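Side-chain contacts in carbohydrate kinase, FGGY (Novosphingobium aromaticivorans, PDB 3H6E), which probably phosphorylates a carbohydrate substrate as an FGGY-type kinase, whose two domains belong to the actin-like ATPase superfamily: residues A153-W156 / A157-T161; A240-F244 / A245-D249; I308-D311 / T312-V315. One frame throughout, in Å; residues are numbered along the deposited sequence.

Contact 1 (A153-W156 / A157-T161)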
ATOM      1  N   ALA A 153      12.905  -3.600  -0.191  1.00 27.18           N
ATOM      2  CA  ALA A 153      12.628  -4.580  -1.232  1.00 27.12           C
ATOM      3  C   ALA A 153      13.888  -4.925  -2.027  1.00 28.91           C
ATOM      4  O   ALA A 153      14.176  -6.098  -2.281  1.00 27.03           O
ATOM      5  CB  ALA A 153      11.537  -4.066  -2.159  1.00 26.03           C
ATOM      6  N   GLN A 154      14.633  -3.896  -2.420  1.00 27.87           N
ATOM      7  CA  GLN A 154      15.843  -4.084  -3.214  1.00 28.32           C
ATOM      8  C   GLN A 154      16.949  -4.719  -2.391  1.00 29.39           C
ATOM      9  O   GLN A 154      17.882  -5.306  -2.942  1.00 29.56           O
ATOM     10  CB  GLN A 154      16.324  -2.755  -3.804  1.00 26.47           C
ATOM     11  CG  GLN A 154      15.508  -2.284  -4.987  1.00 26.44           C
ATOM     12  CD  GLN A 154      14.033  -2.183  -4.660  1.00 26.52           C
ATOM     13  OE1 GLN A 154      13.212  -2.911  -5.217  1.00 26.20           O
ATOM     14  NE2 GLN A 154      13.690  -1.294  -3.733  1.00 25.38           N
ATOM     15  N   TYR A 155      16.851  -4.600  -1.071  1.00 29.13           N
ATOM     16  CA  TYR A 155      17.885  -5.157  -0.208  1.00 31.02           C
ATOM     17  C   TYR A 155      17.977  -6.653  -0.433  1.00 33.08           C
ATOM     18  O   TYR A 155      19.061  -7.240  -0.424  1.00 35.35           O
ATOM     19  CB  TYR A 155      17.615  -4.885   1.272  1.00 28.78           C
ATOM     20  CG  TYR A 155      18.443  -5.794   2.143  1.00 32.04           C
ATOM     21  CD1 TYR A 155      19.795  -5.552   2.335  1.00 34.04           C
ATOM     22  CD2 TYR A 155      17.891  -6.926   2.731  1.00 33.88           C
ATOM     23  CE1 TYR A 155      20.568  -6.393   3.111  1.00 35.82           C
ATOM     24  CE2 TYR A 155      18.657  -7.773   3.511  1.00 33.39           C
ATOM     25  CZ  TYR A 155      19.996  -7.500   3.697  1.00 35.79           C
ATOM     26  OH  TYR A 155      20.775  -8.331   4.471  1.00 41.02           O
ATOM     27  N   TRP A 156      16.823  -7.266  -0.639  1.00 31.10           N
ATOM     28  CA  TRP A 156      16.754  -8.703  -0.790  1.00 32.84           C
ATOM     29  C   TRP A 156      17.250  -9.139  -2.160  1.00 32.75           C
ATOM     30  O   TRP A 156      17.773 -10.239  -2.316  1.00 35.70           O
ATOM     31  CB  TRP A 156      15.334  -9.182  -0.496  1.00 33.58           C
ATOM     32  CG  TRP A 156      14.984  -8.914   0.925  1.00 34.72           C
ATOM     33  CD1 TRP A 156      14.119  -7.970   1.399  1.00 32.30           C
ATOM     34  CD2 TRP A 156      15.546  -9.558   2.074  1.00 36.81           C
ATOM     35  NE1 TRP A 156      14.088  -8.008   2.772  1.00 33.26           N
ATOM     36  CE2 TRP A 156      14.956  -8.973   3.211  1.00 36.02           C
ATOM     37  CE3 TRP A 156      16.482 -10.583   2.251  1.00 36.68           C
ATOM     38  CZ2 TRP A 156      15.269  -9.382   4.509  1.00 36.80           C
ATOM     39  CZ3 TRP A 156      16.793 -10.984   3.536  1.00 38.53           C
ATOM     40  CH2 TRP A 156      16.189 -10.384   4.649  1.00 37.85           C
ATOM     41  N   ALA A 157      17.103  -8.259  -3.144  1.00 31.62           N
ATOM     42  CA  ALA A 157      17.622  -8.529  -4.481  1.00 33.67           C
ATOM     43  C   ALA A 157      19.147  -8.401  -4.524  1.00 33.86           C
ATOM     44  O   ALA A 157      19.779  -8.839  -5.476  1.00 34.75           O
ATOM     45  CB  ALA A 157      16.969  -7.616  -5.514  1.00 28.66           C
ATOM     46  N   TRP A 158      19.730  -7.804  -3.488  1.00 34.18           N
ATOM     47  CA  TRP A 158      21.183  -7.688  -3.375  1.00 33.20           C
ATOM     48  C   TRP A 158      21.706  -8.831  -2.516  1.00 34.76           C
ATOM     49  O   TRP A 158      22.864  -9.235  -2.624  1.00 35.17           O
ATOM     50  CB  TRP A 158      21.564  -6.339  -2.760  1.00 31.49           C
ATOM     51  CG  TRP A 158      22.945  -6.287  -2.170  1.00 33.16           C
ATOM     52  CD1 TRP A 158      24.071  -5.784  -2.759  1.00 33.48           C
ATOM     53  CD2 TRP A 158      23.343  -6.745  -0.871  1.00 32.70           C
ATOM     54  NE1 TRP A 158      25.145  -5.907  -1.910  1.00 32.55           N
ATOM     55  CE2 TRP A 158      24.726  -6.493  -0.744  1.00 32.40           C
ATOM     56  CE3 TRP A 158      22.666  -7.350   0.195  1.00 34.38           C
ATOM     57  CZ2 TRP A 158      25.445  -6.820   0.407  1.00 32.05           C
ATOM     58  CZ3 TRP A 158      23.385  -7.677   1.341  1.00 34.76           C
ATOM     59  CH2 TRP A 158      24.759  -7.410   1.435  1.00 31.09           C
ATOM     60  N   PHE A 159      20.829  -9.338  -1.657  1.00 35.82           N
ATOM     61  CA  PHE A 159      21.120 -10.483  -0.806  1.00 36.98           C
ATOM     62  C   PHE A 159      21.388 -11.711  -1.670  1.00 36.57           C
ATOM     63  O   PHE A 159      22.201 -12.560  -1.320  1.00 35.35           O
ATOM     64  CB  PHE A 159      19.924 -10.739   0.115  1.00 36.57           C
ATOM     65  CG  PHE A 159      20.153 -11.807   1.143  1.00 37.80           C
ATOM     66  CD1 PHE A 159      20.708 -11.494   2.374  1.00 38.61           C
ATOM     67  CD2 PHE A 159      19.791 -13.121   0.890  1.00 38.31           C
ATOM     68  CE1 PHE A 159      20.916 -12.476   3.328  1.00 39.45           C
ATOM     69  CE2 PHE A 159      19.994 -14.107   1.837  1.00 40.66           C
ATOM     70  CZ  PHE A 159      20.559 -13.784   3.060  1.00 42.42           C
ATOM     71  N   LEU A 160      20.696 -11.786  -2.804  1.00 38.51           N
ATOM     72  CA  LEU A 160      20.780 -12.929  -3.706  1.00 39.00           C
ATOM     73  C   LEU A 160      21.689 -12.666  -4.900  1.00 38.38           C
ATOM     74  O   LEU A 160      21.905 -13.557  -5.719  1.00 38.86           O
ATOM     75  CB  LEU A 160      19.395 -13.269  -4.259  1.00 39.19           C
ATOM     76  CG  LEU A 160      18.184 -13.470  -3.350  1.00 38.78           C
ATOM     77  CD1 LEU A 160      16.906 -13.353  -4.174  1.00 35.03           C
ATOM     78  CD2 LEU A 160      18.253 -14.816  -2.641  1.00 41.25           C
ATOM     79  N   THR A 161      22.208 -11.447  -5.017  1.00 37.92           N
ATOM     80  CA  THR A 161      22.812 -11.030  -6.279  1.00 36.41           C
ATOM     81  C   THR A 161      24.136 -10.277  -6.137  1.00 36.76           C
ATOM     82  O   THR A 161      24.929 -10.225  -7.080  1.00 36.98           O
ATOM     83  CB  THR A 161      21.828 -10.156  -7.079  1.00 35.87           C
ATOM     84  OG1 THR A 161      21.927 -10.459  -8.475  1.00 39.63           O
ATOM     85  CG2 THR A 161      22.112  -8.687  -6.850  1.00 32.50           C
TER

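Contact 2 (A240-F244 / A245-D249)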
ATOM      1  N   ALA A 240      -1.187  -6.229 -10.252  1.00 26.66           N
ATOM      2  CA  ALA A 240      -2.267  -7.205 -10.324  1.00 28.49           C
ATOM      3  C   ALA A 240      -3.526  -6.595 -10.938  1.00 28.63           C
ATOM      4  O   ALA A 240      -4.017  -7.058 -11.968  1.00 27.75           O
ATOM      5  CB  ALA A 240      -2.565  -7.767  -8.948  1.00 26.54           C
ATOM      6  N   ALA A 241      -4.040  -5.551 -10.300  1.00 28.41           N
ATOM      7  CA  ALA A 241      -5.237  -4.872 -10.774  1.00 28.79           C
ATOM      8  C   ALA A 241      -5.143  -4.535 -12.262  1.00 29.29           C
ATOM      9  O   ALA A 241      -6.119  -4.672 -13.000  1.00 29.66           O
ATOM     10  CB  ALA A 241      -5.486  -3.616  -9.959  1.00 25.67           C
ATOM     11  N   ARG A 242      -3.964  -4.104 -12.700  1.00 27.18           N
ATOM     12  CA  ARG A 242      -3.764  -3.744 -14.100  1.00 28.24           C
ATOM     13  C   ARG A 242      -3.750  -4.972 -15.008  1.00 30.28           C
ATOM     14  O   ARG A 242      -3.734  -4.852 -16.232  1.00 31.55           O
ATOM     15  CB  ARG A 242      -2.478  -2.929 -14.275  1.00 28.88           C
ATOM     16  CG  ARG A 242      -2.517  -1.569 -13.588  1.00 27.80           C
ATOM     17  CD  ARG A 242      -1.510  -0.609 -14.184  1.00 25.19           C
ATOM     18  NE  ARG A 242      -0.133  -1.004 -13.909  1.00 28.10           N
ATOM     19  CZ  ARG A 242       0.591  -0.545 -12.891  1.00 28.29           C
ATOM     20  NH1 ARG A 242       0.069   0.330 -12.040  1.00 27.64           N
ATOM     21  NH2 ARG A 242       1.837  -0.960 -12.719  1.00 27.75           N
ATOM     22  N   GLY A 243      -3.750  -6.154 -14.400  1.00 31.85           N
ATOM     23  CA  GLY A 243      -3.842  -7.399 -15.140  1.00 30.65           C
ATOM     24  C   GLY A 243      -5.250  -7.643 -15.653  1.00 32.73           C
ATOM     25  O   GLY A 243      -5.438  -8.240 -16.713  1.00 33.04           O
ATOM     26  N   PHE A 244      -6.244  -7.179 -14.898  1.00 30.98           N
ATOM     27  CA  PHE A 244      -7.636  -7.298 -15.314  1.00 29.48           C
ATOM     28  C   PHE A 244      -7.860  -6.574 -16.639  1.00 31.06           C
ATOM     29  O   PHE A 244      -7.284  -5.513 -16.883  1.00 32.82           O
ATOM     30  CB  PHE A 244      -8.579  -6.746 -14.241  1.00 29.61           C
ATOM     31  CG  PHE A 244      -8.584  -7.541 -12.968  1.00 29.31           C
ATOM     32  CD1 PHE A 244      -9.037  -8.850 -12.954  1.00 30.63           C
ATOM     33  CD2 PHE A 244      -8.151  -6.975 -11.779  1.00 29.91           C
ATOM     34  CE1 PHE A 244      -9.047  -9.587 -11.782  1.00 32.37           C
ATOM     35  CE2 PHE A 244      -8.159  -7.704 -10.599  1.00 29.13           C
ATOM     36  CZ  PHE A 244      -8.607  -9.011 -10.601  1.00 33.15           C
ATOM     37  N   ALA A 245      -8.701  -7.153 -17.492  1.00 32.02           N
ATOM     38  CA  ALA A 245      -8.933  -6.617 -18.829  1.00 31.12           C
ATOM     39  C   ALA A 245      -9.562  -5.227 -18.812  1.00 30.47           C
ATOM     40  O   ALA A 245      -9.346  -4.441 -19.734  1.00 30.38           O
ATOM     41  CB  ALA A 245      -9.783  -7.579 -19.651  1.00 29.66           C
ATOM     42  N   GLU A 246     -10.335  -4.928 -17.770  1.00 29.01           N
ATOM     43  CA  GLU A 246     -11.007  -3.632 -17.663  1.00 29.89           C
ATOM     44  C   GLU A 246     -10.083  -2.536 -17.139  1.00 30.12           C
ATOM     45  O   GLU A 246     -10.325  -1.349 -17.361  1.00 30.30           O
ATOM     46  CB  GLU A 246     -12.244  -3.716 -16.760  1.00 30.26           C
ATOM     47  CG  GLU A 246     -13.391  -4.543 -17.320  1.00 30.66           C
ATOM     48  CD  GLU A 246     -13.240  -6.015 -17.013  1.00 31.64           C
ATOM     49  OE1 GLU A 246     -12.563  -6.345 -16.018  1.00 30.84           O
ATOM     50  OE2 GLU A 246     -13.798  -6.841 -17.767  1.00 36.05           O
ATOM     51  N   ILE A 247      -9.035  -2.934 -16.430  1.00 28.20           N
ATOM     52  CA  ILE A 247      -8.125  -1.971 -15.834  1.00 28.80           C
ATOM     53  C   ILE A 247      -6.967  -1.699 -16.779  1.00 30.64           C
ATOM     54  O   ILE A 247      -6.903  -0.646 -17.418  1.00 28.77           O
ATOM     55  CB  ILE A 247      -7.589  -2.476 -14.489  1.00 28.60           C
ATOM     56  CG1 ILE A 247      -8.735  -3.015 -13.632  1.00 26.62           C
ATOM     57  CG2 ILE A 247      -6.845  -1.366 -13.761  1.00 30.04           C
ATOM     58  CD1 ILE A 247      -9.855  -2.023 -13.412  1.00 24.81           C
ATOM     59  N   ALA A 248      -6.058  -2.662 -16.867  1.00 30.23           N
ATOM     60  CA  ALA A 248      -4.947  -2.592 -17.803  1.00 29.86           C
ATOM     61  C   ALA A 248      -4.295  -1.217 -17.820  1.00 33.73           C
ATOM     62  O   ALA A 248      -3.666  -0.796 -16.846  1.00 33.55           O
ATOM     63  CB  ALA A 248      -5.409  -2.976 -19.202  1.00 31.35           C
ATOM     64  N   ASP A 249      -4.462  -0.515 -18.934  1.00 31.07           N
ATOM     65  CA  ASP A 249      -3.772   0.744 -19.150  1.00 32.38           C
ATOM     66  C   ASP A 249      -4.718   1.934 -19.030  1.00 31.52           C
ATOM     67  O   ASP A 249      -4.299   3.084 -19.154  1.00 30.65           O
ATOM     68  CB  ASP A 249      -3.138   0.733 -20.536  1.00 38.04           C
ATOM     69  CG  ASP A 249      -1.705   1.186 -20.515  1.00 45.11           C
ATOM     70  OD1 ASP A 249      -1.171   1.387 -19.401  1.00 42.13           O
ATOM     71  OD2 ASP A 249      -1.116   1.332 -21.610  1.00 50.46           O
TER

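Contact 3 (I308-D311 / T312-V315)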
ATOM      1  N   ILE A 308     -19.622  -0.749  15.132  1.00 31.73           N
ATOM      2  CA  ILE A 308     -20.142  -2.104  15.323  1.00 32.55           C
ATOM      3  C   ILE A 308     -19.495  -2.843  16.499  1.00 32.30           C
ATOM      4  O   ILE A 308     -19.891  -3.959  16.832  1.00 31.99           O
ATOM      5  CB  ILE A 308     -20.064  -2.944  14.027  1.00 31.72           C
ATOM      6  CG1 ILE A 308     -18.670  -2.870  13.409  1.00 30.11           C
ATOM      7  CG2 ILE A 308     -21.103  -2.470  13.026  1.00 31.65           C
ATOM      8  CD1 ILE A 308     -17.711  -3.894  13.949  1.00 31.52           C
ATOM      9  N   GLU A 309     -18.493  -2.214  17.107  1.00 32.63           N
ATOM     10  CA  GLU A 309     -17.915  -2.676  18.369  1.00 31.94           C
ATOM     11  C   GLU A 309     -17.082  -3.960  18.293  1.00 31.99           C
ATOM     12  O   GLU A 309     -15.931  -3.972  18.725  1.00 33.18           O
ATOM     13  CB  GLU A 309     -19.002  -2.805  19.442  1.00 33.21           C
ATOM     14  CG  GLU A 309     -19.711  -1.492  19.755  1.00 31.48           C
ATOM     15  CD  GLU A 309     -20.783  -1.637  20.825  1.00 34.04           C
ATOM     16  OE1 GLU A 309     -20.960  -2.756  21.354  1.00 32.55           O
ATOM     17  OE2 GLU A 309     -21.452  -0.628  21.138  1.00 34.53           O
ATOM     18  N   ILE A 310     -17.651  -5.033  17.748  1.00 31.64           N
ATOM     19  CA  ILE A 310     -16.992  -6.339  17.794  1.00 32.62           C
ATOM     20  C   ILE A 310     -16.975  -7.076  16.454  1.00 33.27           C
ATOM     21  O   ILE A 310     -17.836  -6.858  15.603  1.00 32.90           O
ATOM     22  CB  ILE A 310     -17.634  -7.253  18.870  1.00 31.93           C
ATOM     23  CG1 ILE A 310     -19.136  -7.403  18.621  1.00 31.86           C
ATOM     24  CG2 ILE A 310     -17.385  -6.705  20.271  1.00 29.70           C
ATOM     25  CD1 ILE A 310     -19.852  -8.180  19.702  1.00 31.91           C
ATOM     26  N   ASP A 311     -15.992  -7.959  16.289  1.00 33.21           N
ATOM     27  CA  ASP A 311     -15.831  -8.745  15.066  1.00 37.27           C
ATOM     28  C   ASP A 311     -17.135  -9.410  14.646  1.00 39.32           C
ATOM     29  O   ASP A 311     -17.367  -9.668  13.463  1.00 40.74           O
ATOM     30  CB  ASP A 311     -14.777  -9.839  15.266  1.00 39.08           C
ATOM     31  CG  ASP A 311     -13.363  -9.296  15.314  1.00 40.10           C
ATOM     32  OD1 ASP A 311     -12.429 -10.061  14.985  1.00 42.10           O
ATOM     33  OD2 ASP A 311     -13.180  -8.115  15.674  1.00 41.40           O
ATOM     34  N   THR A 312     -17.972  -9.697  15.633  1.00 38.09           N
ATOM     35  CA  THR A 312     -19.215 -10.426  15.426  1.00 37.53           C
ATOM     36  C   THR A 312     -20.239  -9.645  14.600  1.00 39.18           C
ATOM     37  O   THR A 312     -21.180 -10.221  14.046  1.00 40.50           O
ATOM     38  CB  THR A 312     -19.817 -10.846  16.788  1.00 35.85           C
ATOM     39  OG1 THR A 312     -19.354 -12.160  17.121  1.00 36.61           O
ATOM     40  CG2 THR A 312     -21.338 -10.842  16.748  1.00 37.74           C
ATOM     41  N   ARG A 313     -20.048  -8.335  14.505  1.00 37.88           N
ATOM     42  CA  ARG A 313     -20.987  -7.489  13.780  1.00 36.46           C
ATOM     43  C   ARG A 313     -20.305  -6.743  12.628  1.00 35.45           C
ATOM     44  O   ARG A 313     -20.785  -5.709  12.162  1.00 34.59           O
ATOM     45  CB  ARG A 313     -21.692  -6.532  14.749  1.00 35.80           C
ATOM     46  CG  ARG A 313     -22.381  -7.259  15.900  1.00 37.15           C
ATOM     47  CD  ARG A 313     -23.281  -6.342  16.711  1.00 37.73           C
ATOM     48  NE  ARG A 313     -22.517  -5.478  17.605  1.00 39.90           N
ATOM     49  CZ  ARG A 313     -22.407  -5.663  18.918  1.00 39.13           C
ATOM     50  NH1 ARG A 313     -23.026  -6.679  19.506  1.00 37.11           N
ATOM     51  NH2 ARG A 313     -21.686  -4.821  19.648  1.00 37.24           N
ATOM     52  N   ARG A 314     -19.178  -7.283  12.171  1.00 36.65           N
ATOM     53  CA  ARG A 314     -18.506  -6.771  10.980  1.00 35.79           C
ATOM     54  C   ARG A 314     -19.469  -6.754   9.796  1.00 35.29           C
ATOM     55  O   ARG A 314     -20.155  -7.740   9.531  1.00 38.00           O
ATOM     56  CB  ARG A 314     -17.289  -7.633  10.640  1.00 34.89           C
ATOM     57  CG  ARG A 314     -15.978  -7.163  11.245  1.00 36.02           C
ATOM     58  CD  ARG A 314     -14.878  -8.175  10.964  1.00 38.19           C
ATOM     59  NE  ARG A 314     -13.572  -7.549  10.770  1.00 41.03           N
ATOM     60  CZ  ARG A 314     -12.629  -7.473  11.704  1.00 42.45           C
ATOM     61  NH1 ARG A 314     -12.844  -7.984  12.908  1.00 42.39           N
ATOM     62  NH2 ARG A 314     -11.468  -6.889  11.431  1.00 39.16           N
ATOM     63  N   VAL A 315     -19.505  -5.638   9.077  1.00 34.74           N
ATOM     64  CA  VAL A 315     -20.462  -5.453   7.991  1.00 33.86           C
ATOM     65  C   VAL A 315     -20.152  -6.267   6.730  1.00 35.23           C
ATOM     66  O   VAL A 315     -20.895  -6.198   5.751  1.00 33.53           O
ATOM     67  CB  VAL A 315     -20.569  -3.976   7.591  1.00 32.60           C
ATOM     68  CG1 VAL A 315     -20.970  -3.130   8.790  1.00 32.20           C
ATOM     69  CG2 VAL A 315     -19.250  -3.496   6.992  1.00 32.11           C
TER

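Contact 1 (A153-W156 / A157-T161)
Y155 and W158 meet at CE1 and CZ3, 3.6 Å apart, at the centre of an aromatic cluster on the last turns of helix 152-159, in the part of the chain assigned to the N-terminal FGGY domain. Both side chains place CG anti to the backbone N (chi1 163° in Y155, and likewise in W158), which swings their rings along the same flank. The two ring planes lie 33° apart, an oblique meeting. F159 widens the cluster: its CD1 is 3.8 Å from Y155 OH, which reaches the edge of the phenyl ring. W156 comes to F159 from another side, with CZ3 over one face of that ring but offset toward its rim, and CE3 4.0 Å from F159 CG. Within 153-156, Y155 CD2 sits 3.5 Å above the plane of the W156 indole, over its centre. Y155 thus touches all three other rings, and W156 and F159 also meet.

The helix also has a flank against the fold. W156 touches T53 and L57 of helix 50-63 and L13 of the six-stranded sheet; from the same sheet A157 meets P74 and V208, and L160 meets I11 and I72.

Outward lies the polar backbone of the helix end. W158 N bonds Y155 O at 3.2 Å, bent to 141°, and F159 N adds a weak bond to the same oxygen. L160 N bonds W156 O only weakly, at 3.3 Å, and L160 CG rests 3.4 Å from that W156 O. Beyond the last turn, T161 OG1 hydrogen-bonds A210 O.

Contact 2 (A240-F244 / A245-D249)
F244 and I247 close a tight backbone loop: F244 O accepts I247 N at 3.1 Å with an N-H...O angle of 139°, the donor standing well above the carbonyl plane, and A248 N adds a weak bond to the same oxygen. This follows a type I beta turn from A241 to F244, at the end of helix 233-241, in which F244 N bonds A241 O. Two successive turns thus fold the chain back until R242 and A248 have their CA atoms 4.1 Å apart. They lie on the connection to strand 252-256, between the part of the chain carrying the six-stranded sheet and the part carrying the seven-stranded one.

I247 is the side chain directed into this fold. Its CB lies 3.0 Å from A241 O, the oxygen already engaged by F244 N. With chi1 at -47°, CG1 stands beside the backbone N and CG2 beside the carbonyl carbon; both branches lie near A241 O, while CG1 also reaches F244 CB at 3.8 Å and CG2 the CA of R242. Both I247 and F244 also touch L443 of strand 443-445, and F244 reaches L392 and P439. Cut back to an alanine, this I247 side chain would lose CG1, CG2 and CD1, which would probably open a gap beside F244 CB and leave L443 with less apolar cover.

R242 takes part through its aliphatic stem: CD passes 3.4 Å from A248 O, while the guanidinium leads away and its NE stays 6.1 Å from D249 OD1, too far for a salt bridge. Across the turn, A248 CA approaches R242 O at 3.0 Å as a CA-H...O contact, and G243 O takes a hydrogen bond from R438 NH1.

No charged pair crosses between the two segments, consistent with a turn held by one ordinary and one weak main-chain bond, with apolar burial.

Contact 3 (I308-D311 / T312-V315)
E309 and R313 form a salt bridge, OE1 to NH2 at 2.8 Å, in the irregular loop that leaves helix 300-308 in the C-terminal FGGY region. The two side chains run side by side, and the carboxylate meets the guanidinium with its plane turned 72° from it. R313 NE goes elsewhere, donating to I308 O at 3.1 Å, so one guanidinium holds both an acid and a main-chain oxygen. I310 CD1 lies over one face of the group, offset toward the rim, 3.5 Å from R313 NH1; a chi1 of 56°, with CG1 between N and the carbonyl carbon, brings it there. W363 of helix 363-384 adds a cation-pi contact to R313.

A second pair, D311 with R314 NH1, is doubtful in detail, because the model has these groups too close.

The backbone positions the first shell. E309 leaves the helix with positive phi, and I308 O receives I310 N and R313 NE from opposite faces of its plane. R313 O, which accepts a hydrogen bond from R367 NH1, has I308 CB packed 3.4 Å away. In the backbone, R313 N donates to I310 O at 2.9 Å, nearly straight at 170°.

Overall arrangement
From the N terminus, contact 1 comes first, ending helix 152-159 against the six-stranded sheet and helix 50-63. Contact 2 follows at the end of helix 233-241, which comes after strand 226-232 of that sheet; from it the chain goes on to strand 252-256 of the seven-stranded one, and its turn packs on strands 390-394 and 443-445. Contact 3 closes the exit from helix 300-308 against helix 363-384. Contact 1 stays within a helix and its exit, contacts 2 and 3 turn the chain, and the three run in series without nesting or crossing. The centres of contacts 1 and 3 lie about 41 Å apart, on opposite sides of the chain's centre.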